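Local structure of FAD-binding oxidoreductase (Gulosibacter chungangensis, 7PBG) at residues A[157-162]-A[226-231]; A[162-167]-A[220-225]; A[247-252]-A[318-323]. The protein oxidises 4-alkylphenols such as 4-ethylphenol, dehydrogenating the side chain to give 4-vinylphenol, with a covalently bound FAD cofactor. All blocks are in the same frame, centred on the assembly; numbering follows the deposited sequence.

Contact 1 (A[157-162]-A[226-231]); sequences SVMGNT and GICTRM. With FAD (flavin-adenine dinucleotide), chain C.
Two sulfurs meet where helix 158-163 faces strand 226-237: Met159 SD lies 3.5 Å from Cys228 SG. The Met159 chain runs extended from the helix and then bends. Its chi3 of -69° brings CE to the strand backbone, 3.5 Å from Arg230 N. The same methyl packs on Met231 CB at 3.7 Å. Met231 returns the contact, with its SD 3.8 Å from Thr162 CG2. Met231 crosses Met159 and Thr162 obliquely; all four side chains, Cys228 included, are buried.

Several backbone and side-chain groups of the segments bond to FAD. Cys228 N donates to adenine N1A (3.0 Å), and adenine N6A donates to Cys228 O (2.9 Å), so the strand backbone reads one edge of the base. Ser157 is the N-cap of the helix. Its OG accepts from Gly160 N (2.8 Å), while its N donates to the phosphate oxygen O2P. Asn161 ND2 donates to FAD O4' and to the flavin O2, and Asn161 OD1 is paired with His175.

The helix presents its N-terminal end to the pyrophosphate, where its dipole would probably favour the negative charge. Sulfur and methyl groups join the segments, while Ser157 N, Asn161 ND2 and the backbone of Cys228 hold the cofactor.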
# COMPACT_ATOMS: atom_id res chain seq x y z
N SER A 157 -7.68 6.25 18.18
CA SER A 157 -7.88 4.81 17.90
C SER A 157 -6.87 4.27 16.88
O SER A 157 -6.70 4.86 15.76
CB SER A 157 -9.30 4.55 17.41
OG SER A 157 -9.39 3.27 16.82
N VAL A 158 -6.16 3.19 17.20
CA VAL A 158 -5.19 2.61 16.23
C VAL A 158 -5.92 2.36 14.93
O VAL A 158 -5.44 2.79 13.83
CB VAL A 158 -4.53 1.36 16.82
CG1 VAL A 158 -3.54 0.71 15.85
CG2 VAL A 158 -3.90 1.66 18.15
N MET A 159 -7.12 1.79 15.03
CA MET A 159 -7.94 1.44 13.85
C MET A 159 -8.52 2.69 13.20
O MET A 159 -8.46 2.87 11.93
CB MET A 159 -9.06 0.49 14.27
CG MET A 159 -9.90 0.10 13.12
SD MET A 159 -11.33 -0.87 13.60
CE MET A 159 -10.50 -2.38 14.10
N GLY A 160 -9.15 3.52 14.02
CA GLY A 160 -9.88 4.69 13.49
C GLY A 160 -8.94 5.64 12.77
O GLY A 160 -9.25 6.13 11.68
N ASN A 161 -7.75 5.89 13.33
CA ASN A 161 -6.79 6.79 12.68
C ASN A 161 -6.42 6.19 11.32
O ASN A 161 -6.34 6.92 10.32
CB ASN A 161 -5.59 6.96 13.61
CG ASN A 161 -4.55 7.86 13.00
OD1 ASN A 161 -3.74 7.42 12.17
ND2 ASN A 161 -4.58 9.12 13.42
N THR A 162 -6.15 4.88 11.28
CA THR A 162 -5.78 4.17 10.06
C THR A 162 -6.85 4.40 9.00
O THR A 162 -6.45 4.60 7.82
CB THR A 162 -5.46 2.69 10.34
OG1 THR A 162 -4.37 2.63 11.25
CG2 THR A 162 -5.05 1.95 9.10
N GLY A 226 -17.99 0.01 4.48
CA GLY A 226 -18.06 -1.09 5.45
C GLY A 226 -17.76 -0.60 6.83
O GLY A 226 -17.33 0.54 6.99
N ILE A 227 -17.90 -1.50 7.79
CA ILE A 227 -17.61 -1.25 9.23
C ILE A 227 -16.53 -2.23 9.71
O ILE A 227 -16.75 -3.43 9.74
CB ILE A 227 -18.89 -1.28 10.05
CG1 ILE A 227 -19.94 -0.33 9.47
CG2 ILE A 227 -18.58 -1.03 11.52
CD1 ILE A 227 -21.30 -0.44 10.15
N CYS A 228 -15.35 -1.72 10.06
CA CYS A 228 -14.23 -2.55 10.49
C CYS A 228 -14.40 -2.97 11.98
O CYS A 228 -14.75 -2.12 12.82
CB CYS A 228 -12.95 -1.79 10.35
SG CYS A 228 -11.52 -2.84 10.70
N THR A 229 -14.27 -4.26 12.25
CA THR A 229 -14.43 -4.82 13.62
C THR A 229 -13.10 -5.36 14.13
O THR A 229 -13.01 -5.73 15.31
CB THR A 229 -15.54 -5.86 13.58
OG1 THR A 229 -15.17 -6.87 12.64
CG2 THR A 229 -16.86 -5.23 13.20
N ARG A 230 -12.10 -5.44 13.29
CA ARG A 230 -10.78 -6.02 13.69
C ARG A 230 -9.75 -5.58 12.68
O ARG A 230 -10.08 -5.55 11.44
CB ARG A 230 -10.88 -7.55 13.78
CG ARG A 230 -9.63 -8.17 14.42
CD ARG A 230 -9.47 -9.65 14.18
NE ARG A 230 -10.57 -10.37 14.78
CZ ARG A 230 -10.53 -11.59 15.25
NH1 ARG A 230 -9.41 -12.29 15.22
NH2 ARG A 230 -11.63 -12.08 15.80
N MET A 231 -8.53 -5.26 13.12
CA MET A 231 -7.48 -4.80 12.20
C MET A 231 -6.12 -5.23 12.72
O MET A 231 -5.88 -5.11 13.95
CB MET A 231 -7.48 -3.28 12.07
CG MET A 231 -6.48 -2.77 11.03
SD MET A 231 -6.43 -0.98 11.01
CE MET A 231 -7.76 -0.72 9.84
PA FAD C . -12.35 7.74 14.62
O1A FAD C . -13.02 9.05 14.88
O2A FAD C . -12.81 6.53 15.39
O5B FAD C . -12.50 7.42 13.09
C5B FAD C . -12.28 8.40 12.09
C4B FAD C . -13.13 8.04 10.89
O4B FAD C . -12.69 6.77 10.32
C3B FAD C . -14.62 7.82 11.16
O3B FAD C . -15.33 9.05 11.20
C2B FAD C . -15.02 6.84 10.05
O2B FAD C . -15.24 7.57 8.85
C1B FAD C . -13.79 5.95 9.96
N9A FAD C . -13.81 4.81 10.84
C8A FAD C . -13.19 4.72 12.05
N7A FAD C . -13.37 3.55 12.60
C5A FAD C . -14.20 2.87 11.75
C6A FAD C . -14.70 1.56 11.77
N6A FAD C . -14.50 0.72 12.79
N1A FAD C . -15.49 1.19 10.74
C2A FAD C . -15.68 2.06 9.71
N3A FAD C . -15.23 3.30 9.57
C4A FAD C . -14.49 3.64 10.64
N1 FAD C . -4.23 12.97 13.04
C2 FAD C . -3.21 12.25 12.58
O2 FAD C . -3.40 11.29 11.80
N3 FAD C . -1.95 12.47 13.01
C4 FAD C . -1.63 13.48 13.86
O4 FAD C . -0.46 13.59 14.28
C4X FAD C . -2.65 14.29 14.33
N5 FAD C . -2.33 15.27 15.13
C5X FAD C . -3.37 16.05 15.59
C6 FAD C . -3.06 17.09 16.47
C7 FAD C . -4.04 17.89 17.02
C7M FAD C . -3.66 19.00 17.98
C8 FAD C . -5.39 17.63 16.69
C8M FAD C . -6.49 18.47 17.27
C9 FAD C . -5.70 16.62 15.80
C9A FAD C . -4.72 15.80 15.23
N10 FAD C . -5.00 14.74 14.38
C10 FAD C . -3.97 13.94 13.90
C1' FAD C . -6.40 14.36 14.03
C2' FAD C . -7.02 13.34 15.00
O2' FAD C . -6.70 13.69 16.39
C3' FAD C . -6.54 11.89 14.82
O3' FAD C . -6.49 11.56 13.45
C4' FAD C . -7.37 10.82 15.54
O4' FAD C . -6.58 9.65 15.77
C5' FAD C . -8.61 10.47 14.76
O5' FAD C . -9.69 10.09 15.61
P FAD C . -9.94 8.56 16.01
O1P FAD C . -10.79 8.53 17.25
O2P FAD C . -8.60 7.91 16.05
O3P FAD C . -10.77 7.96 14.78

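Contact 2 (A[162-167]-A[220-225]); sequences TMEHGV and FEQSNF. With FAD (flavin-adenine dinucleotide), chain C.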
# COMPACT_ATOMS: atom_id res chain seq x y z
N THR A 162 -6.15 4.88 11.28
CA THR A 162 -5.78 4.17 10.06
C THR A 162 -6.85 4.40 9.00
O THR A 162 -6.45 4.60 7.82
CB THR A 162 -5.46 2.69 10.34
OG1 THR A 162 -4.37 2.63 11.25
CG2 THR A 162 -5.05 1.95 9.10
N MET A 163 -8.12 4.27 9.38
CA MET A 163 -9.23 4.37 8.39
C MET A 163 -9.30 5.77 7.78
O MET A 163 -9.96 5.93 6.72
CB MET A 163 -10.59 4.06 9.01
CG MET A 163 -10.68 2.81 9.79
SD MET A 163 -10.89 1.39 8.77
CE MET A 163 -12.52 1.55 8.02
N GLU A 164 -8.68 6.78 8.39
CA GLU A 164 -8.58 8.15 7.85
C GLU A 164 -7.27 8.38 7.09
O GLU A 164 -7.00 9.52 6.73
CB GLU A 164 -8.69 9.18 8.98
CG GLU A 164 -10.12 9.43 9.37
CD GLU A 164 -10.85 10.34 8.38
OE1 GLU A 164 -11.68 9.80 7.59
OE2 GLU A 164 -10.62 11.59 8.42
N HIS A 165 -6.44 7.35 6.88
CA HIS A 165 -5.07 7.53 6.35
C HIS A 165 -4.35 8.49 7.27
O HIS A 165 -3.58 9.37 6.81
CB HIS A 165 -5.04 8.02 4.87
CG HIS A 165 -3.75 7.65 4.17
ND1 HIS A 165 -2.60 8.43 4.27
CD2 HIS A 165 -3.42 6.62 3.36
CE1 HIS A 165 -1.64 7.88 3.53
NE2 HIS A 165 -2.14 6.79 2.96
N GLY A 166 -4.45 8.26 8.58
CA GLY A 166 -3.74 9.06 9.55
C GLY A 166 -2.29 8.68 9.65
O GLY A 166 -1.84 7.67 9.06
N VAL A 167 -1.53 9.48 10.41
CA VAL A 167 -0.05 9.34 10.44
C VAL A 167 0.47 9.61 11.82
O VAL A 167 -0.15 10.35 12.62
CB VAL A 167 0.65 10.28 9.44
CG1 VAL A 167 0.22 9.98 8.02
CG2 VAL A 167 0.42 11.75 9.79
N PHE A 220 -11.50 0.85 2.03
CA PHE A 220 -12.14 1.19 3.33
C PHE A 220 -11.49 2.44 3.94
O PHE A 220 -11.79 2.75 5.13
CB PHE A 220 -12.10 -0.02 4.25
CG PHE A 220 -12.86 -1.17 3.67
CD1 PHE A 220 -14.24 -1.11 3.50
CD2 PHE A 220 -12.17 -2.24 3.13
CE1 PHE A 220 -14.91 -2.15 2.88
CE2 PHE A 220 -12.86 -3.31 2.57
CZ PHE A 220 -14.22 -3.25 2.42
N GLU A 221 -10.61 3.14 3.24
CA GLU A 221 -10.03 4.38 3.79
C GLU A 221 -10.83 5.60 3.34
O GLU A 221 -11.11 5.77 2.12
CB GLU A 221 -8.51 4.42 3.58
CG GLU A 221 -8.08 4.91 2.26
CD GLU A 221 -6.59 5.21 2.28
OE1 GLU A 221 -5.87 4.57 3.08
OE2 GLU A 221 -6.19 6.15 1.60
N GLN A 222 -11.23 6.41 4.30
CA GLN A 222 -11.99 7.66 4.06
C GLN A 222 -13.20 7.37 3.17
O GLN A 222 -13.48 8.11 2.21
CB GLN A 222 -11.11 8.71 3.40
CG GLN A 222 -10.00 9.24 4.30
CD GLN A 222 -9.29 10.42 3.68
OE1 GLN A 222 -9.66 10.86 2.59
NE2 GLN A 222 -8.19 10.86 4.29
N SER A 223 -13.92 6.34 3.50
CA SER A 223 -15.04 5.91 2.62
C SER A 223 -16.18 5.43 3.50
O SER A 223 -16.07 5.45 4.74
CB SER A 223 -14.55 4.82 1.67
OG SER A 223 -14.23 3.67 2.46
N ASN A 224 -17.25 5.04 2.84
CA ASN A 224 -18.49 4.61 3.50
C ASN A 224 -18.92 3.26 2.91
O ASN A 224 -20.08 3.10 2.45
CB ASN A 224 -19.48 5.75 3.38
CG ASN A 224 -19.64 6.24 1.96
OD1 ASN A 224 -19.03 5.74 1.01
ND2 ASN A 224 -20.45 7.30 1.82
N PHE A 225 -18.05 2.26 2.94
CA PHE A 225 -18.30 0.97 2.26
C PHE A 225 -18.42 -0.19 3.25
O PHE A 225 -18.98 -1.25 2.92
CB PHE A 225 -17.18 0.66 1.27
CG PHE A 225 -16.98 1.66 0.17
CD1 PHE A 225 -17.97 2.56 -0.21
CD2 PHE A 225 -15.74 1.76 -0.42
CE1 PHE A 225 -17.74 3.46 -1.23
CE2 PHE A 225 -15.50 2.67 -1.44
CZ PHE A 225 -16.51 3.50 -1.83
PA FAD C . -12.35 7.74 14.62
O1A FAD C . -13.02 9.05 14.88
O2A FAD C . -12.81 6.53 15.39
O5B FAD C . -12.50 7.42 13.09
C5B FAD C . -12.28 8.40 12.09
C4B FAD C . -13.13 8.04 10.89
O4B FAD C . -12.69 6.77 10.32
C3B FAD C . -14.62 7.82 11.16
O3B FAD C . -15.33 9.05 11.20
C2B FAD C . -15.02 6.84 10.05
O2B FAD C . -15.24 7.57 8.85
C1B FAD C . -13.79 5.95 9.96
N9A FAD C . -13.81 4.81 10.84
C8A FAD C . -13.19 4.72 12.05
N7A FAD C . -13.37 3.55 12.60
C5A FAD C . -14.20 2.87 11.75
C6A FAD C . -14.70 1.56 11.77
N6A FAD C . -14.50 0.72 12.79
N1A FAD C . -15.49 1.19 10.74
C2A FAD C . -15.68 2.06 9.71
N3A FAD C . -15.23 3.30 9.57
C4A FAD C . -14.49 3.64 10.64
N1 FAD C . -4.23 12.97 13.04
C2 FAD C . -3.21 12.25 12.58
O2 FAD C . -3.40 11.29 11.80
N3 FAD C . -1.95 12.47 13.01
C4 FAD C . -1.63 13.48 13.86
O4 FAD C . -0.46 13.59 14.28
C4X FAD C . -2.65 14.29 14.33
N5 FAD C . -2.33 15.27 15.13
C5X FAD C . -3.37 16.05 15.59
C6 FAD C . -3.06 17.09 16.47
C7 FAD C . -4.04 17.89 17.02
C7M FAD C . -3.66 19.00 17.98
C8 FAD C . -5.39 17.63 16.69
C8M FAD C . -6.49 18.47 17.27
C9 FAD C . -5.70 16.62 15.80
C9A FAD C . -4.72 15.80 15.23
N10 FAD C . -5.00 14.74 14.38
C10 FAD C . -3.97 13.94 13.90
C1' FAD C . -6.40 14.36 14.03
C2' FAD C . -7.02 13.34 15.00
O2' FAD C . -6.70 13.69 16.39
C3' FAD C . -6.54 11.89 14.82
O3' FAD C . -6.49 11.56 13.45
C4' FAD C . -7.37 10.82 15.54
O4' FAD C . -6.58 9.65 15.77
C5' FAD C . -8.61 10.47 14.76
O5' FAD C . -9.69 10.09 15.61
P FAD C . -9.94 8.56 16.01
O1P FAD C . -10.79 8.53 17.25
O2P FAD C . -8.60 7.91 16.05
O3P FAD C . -10.77 7.96 14.78
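Gln222 closes on the end of helix 158-163 with two hydrogen bonds. Gln222 N donates to Met163 O at 2.8 Å, almost in line with the carbonyl. The side chain reaches further along the turn, and NE2 donates to Glu164 O at 3.0 Å. Glu164 O lies in the amide plane of Gln222, but the donor stands 54° above the carbonyl plane. NE2 also bonds to Tyr476 O, and OE1 accepts from Gly213 N of the second subunit. An alanine in place of Gln222 would probably leave Glu164 O and Tyr476 O without this amide donor, and Gly213 N of the second subunit without its acceptor.

This is the tightly packed part. Met163 bends at chi2 and chi3, which brings CE to Phe220 O at 3.2 Å and beside the adenine. Glu164 OE1 rests against Gln222 CG at 3.7 Å. OE1 forms a salt bridge with Lys518 and OE2 one with Arg477.

The looser side is at the partly exposed His165. Its CD2 edge meets Glu221 OE1 at 3.2 Å, with ring and carboxylate planes 80° apart. Glu221 OE2 is nearly as close, 3.3 Å from His165 CD2, and is hydrogen-bonded to Ser215 of the second subunit.

His165, at positive phi, is the C-prime residue of the Schellman motif that ends the helix. Beyond it, Val167 N and O bond to flavin O2 and N3. The Met163 side chain packs on strand 226-237, Phe220 lies on Met182 and Val184 of strand 179-186, and helix 175-178 touches both His165 and Glu221.

Contact 3 (A[247-252]-A[318-323]); sequences IYFENE and WIVYGT
Trp318 joins strand 318-326 to the end of strand 241-249 and to the turn beyond it. Its CB packs beside Phe249 CB at 4.3 Å. From CG the ring turns toward residues 251-252, and a chi2 of 104° brings CD1 to 3.5 Å from Asn251 O. Next along the rim, NE1 donates to Glu252 O at 2.9 Å. That oxygen lies near the indole plane, but the donor stands 36° above the plane of the carbonyl. The side chain also packs on Leu255 and Ile258 of helix 255-266 and on Val278 and Asn280 of the adjacent strand 277-280. Tyr413 meets it edge-to-face.

The two strands run antiparallel. They are neighbours in the large antiparallel sheet, and both segments lie away from those that contact FAD. Phe249 N donates to Trp318 O at 2.9 Å. Ile247 and Val320 form a hydrogen-bonded pair, with Ile247 N to Val320 O at 2.7 Å and Val320 N to Ile247 O at 2.8 Å. Between these pairs Tyr248 and Ile319 form a non-hydrogen-bonded pair.

The face with Ile247, Phe249, Trp318 and Val320 is largely apolar. Val320 CG2 touches Phe249 CE2 at 3.6 Å, and helix 255-266 packs on this side. On the other face Ile319 CG2 lies 3.7 Å from Tyr248 CE1 and also over one face of the Tyr321 ring, toward its rim. A water links Tyr248 OH to Tyr321 OH, donating to the latter, which is also bonded to Asp284.

The chemistry is thus divided. Backbone bonds set the register, apolar groups fill the helix 255-266 side, and the indole N-H adds a side-chain bond to the Glu252 carbonyl beyond the strand end.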
# COMPACT_ATOMS: atom_id res chain seq x y z
N ILE A 247 16.10 21.26 15.84
CA ILE A 247 16.93 22.22 15.07
C ILE A 247 16.16 23.52 14.97
O ILE A 247 15.04 23.50 14.48
CB ILE A 247 17.33 21.70 13.68
CG1 ILE A 247 17.56 20.18 13.68
CG2 ILE A 247 18.55 22.47 13.23
CD1 ILE A 247 17.99 19.64 12.37
N TYR A 248 16.74 24.58 15.52
CA TYR A 248 16.05 25.88 15.62
C TYR A 248 16.58 26.82 14.55
O TYR A 248 17.81 27.01 14.45
CB TYR A 248 16.28 26.48 17.00
CG TYR A 248 15.94 25.51 18.10
CD1 TYR A 248 14.64 25.18 18.39
CD2 TYR A 248 16.94 24.96 18.87
CE1 TYR A 248 14.31 24.31 19.41
CE2 TYR A 248 16.64 24.09 19.90
CZ TYR A 248 15.32 23.78 20.18
OH TYR A 248 15.06 22.93 21.21
N PHE A 249 15.68 27.48 13.85
CA PHE A 249 16.06 28.43 12.78
C PHE A 249 15.55 29.80 13.20
O PHE A 249 14.38 29.94 13.64
CB PHE A 249 15.51 27.93 11.46
CG PHE A 249 16.06 26.58 11.10
CD1 PHE A 249 17.27 26.47 10.46
CD2 PHE A 249 15.43 25.42 11.54
CE1 PHE A 249 17.81 25.23 10.19
CE2 PHE A 249 15.94 24.17 11.23
CZ PHE A 249 17.14 24.08 10.57
N GLU A 250 16.41 30.81 13.07
CA GLU A 250 16.19 32.14 13.67
C GLU A 250 15.23 32.98 12.80
O GLU A 250 14.87 34.08 13.25
CB GLU A 250 17.56 32.80 13.89
CG GLU A 250 18.19 33.31 12.63
CD GLU A 250 19.48 34.10 12.83
OE1 GLU A 250 19.96 34.12 13.96
OE2 GLU A 250 20.00 34.63 11.83
N ASN A 251 15.01 32.60 11.54
CA ASN A 251 14.29 33.50 10.61
C ASN A 251 13.03 32.82 10.08
O ASN A 251 13.12 31.66 9.65
CB ASN A 251 15.23 33.93 9.48
CG ASN A 251 14.81 35.22 8.82
OD1 ASN A 251 13.64 35.43 8.44
ND2 ASN A 251 15.77 36.13 8.69
N GLU A 252 11.93 33.54 9.99
CA GLU A 252 10.74 33.02 9.30
C GLU A 252 11.10 32.64 7.87
O GLU A 252 10.43 31.78 7.28
CB GLU A 252 9.60 34.03 9.22
CG GLU A 252 8.79 34.06 10.47
CD GLU A 252 7.47 34.77 10.32
OE1 GLU A 252 6.98 34.88 9.18
OE2 GLU A 252 6.93 35.19 11.36
N TRP A 318 11.15 28.60 13.07
CA TRP A 318 10.94 27.24 12.55
C TRP A 318 11.75 26.31 13.45
O TRP A 318 12.90 26.68 13.81
CB TRP A 318 11.34 27.09 11.08
CG TRP A 318 10.45 27.90 10.19
CD1 TRP A 318 10.74 29.08 9.59
CD2 TRP A 318 9.09 27.59 9.86
NE1 TRP A 318 9.64 29.53 8.91
CE2 TRP A 318 8.62 28.64 9.04
CE3 TRP A 318 8.24 26.52 10.15
CZ2 TRP A 318 7.33 28.65 8.50
CZ3 TRP A 318 6.96 26.52 9.64
CH2 TRP A 318 6.53 27.57 8.82
N ILE A 319 11.16 25.18 13.79
CA ILE A 319 11.85 24.11 14.52
C ILE A 319 11.67 22.83 13.71
O ILE A 319 10.52 22.47 13.35
CB ILE A 319 11.28 23.98 15.94
CG1 ILE A 319 11.12 25.32 16.67
CG2 ILE A 319 12.11 22.98 16.72
CD1 ILE A 319 9.78 25.96 16.51
N VAL A 320 12.77 22.15 13.47
CA VAL A 320 12.80 20.76 12.94
C VAL A 320 12.94 19.82 14.13
O VAL A 320 13.84 20.02 14.91
CB VAL A 320 13.90 20.55 11.91
CG1 VAL A 320 14.03 19.10 11.49
CG2 VAL A 320 13.68 21.48 10.71
N TYR A 321 12.05 18.84 14.21
CA TYR A 321 12.20 17.71 15.13
C TYR A 321 12.34 16.42 14.32
O TYR A 321 11.55 16.18 13.41
CB TYR A 321 10.99 17.60 16.05
CG TYR A 321 10.84 18.76 17.00
CD1 TYR A 321 11.63 18.84 18.15
CD2 TYR A 321 9.91 19.75 16.78
CE1 TYR A 321 11.48 19.88 19.04
CE2 TYR A 321 9.80 20.83 17.63
CZ TYR A 321 10.56 20.88 18.78
OH TYR A 321 10.38 21.94 19.61
N GLY A 322 13.31 15.60 14.70
CA GLY A 322 13.55 14.28 14.14
C GLY A 322 14.13 13.31 15.16
O GLY A 322 14.45 13.71 16.29
N THR A 323 14.31 12.08 14.72
CA THR A 323 14.86 10.97 15.53
C THR A 323 15.65 10.01 14.63
O THR A 323 15.30 9.78 13.47
CB THR A 323 13.75 10.27 16.31
OG1 THR A 323 13.02 11.22 17.07
CG2 THR A 323 14.30 9.16 17.19
O HOH W 1 12.45 22.33 21.61

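Overall arrangement
Contacts 1 and 2 are neighbours, with centres 8 Å apart. They share Thr162 and helix 158-163, and both touch FAD. Contact 2 is nested along the chain inside the loop closed by contact 1, since 162-167 continues from 157-162 and 220-225 comes just before 226-231. Together they hold the cofactor from adenine to flavin. Contact 3 follows in sequence and lies about 34 Å from contact 1 and 31 Å from contact 2, between centres. It belongs to the large antiparallel sheet that also contains strand 393-402, which carries His395, the residue covalently attached to FAD. The layout is consistent with a PCMH-type FAD-binding domain joined to a separate sheet domain, with the flavin between.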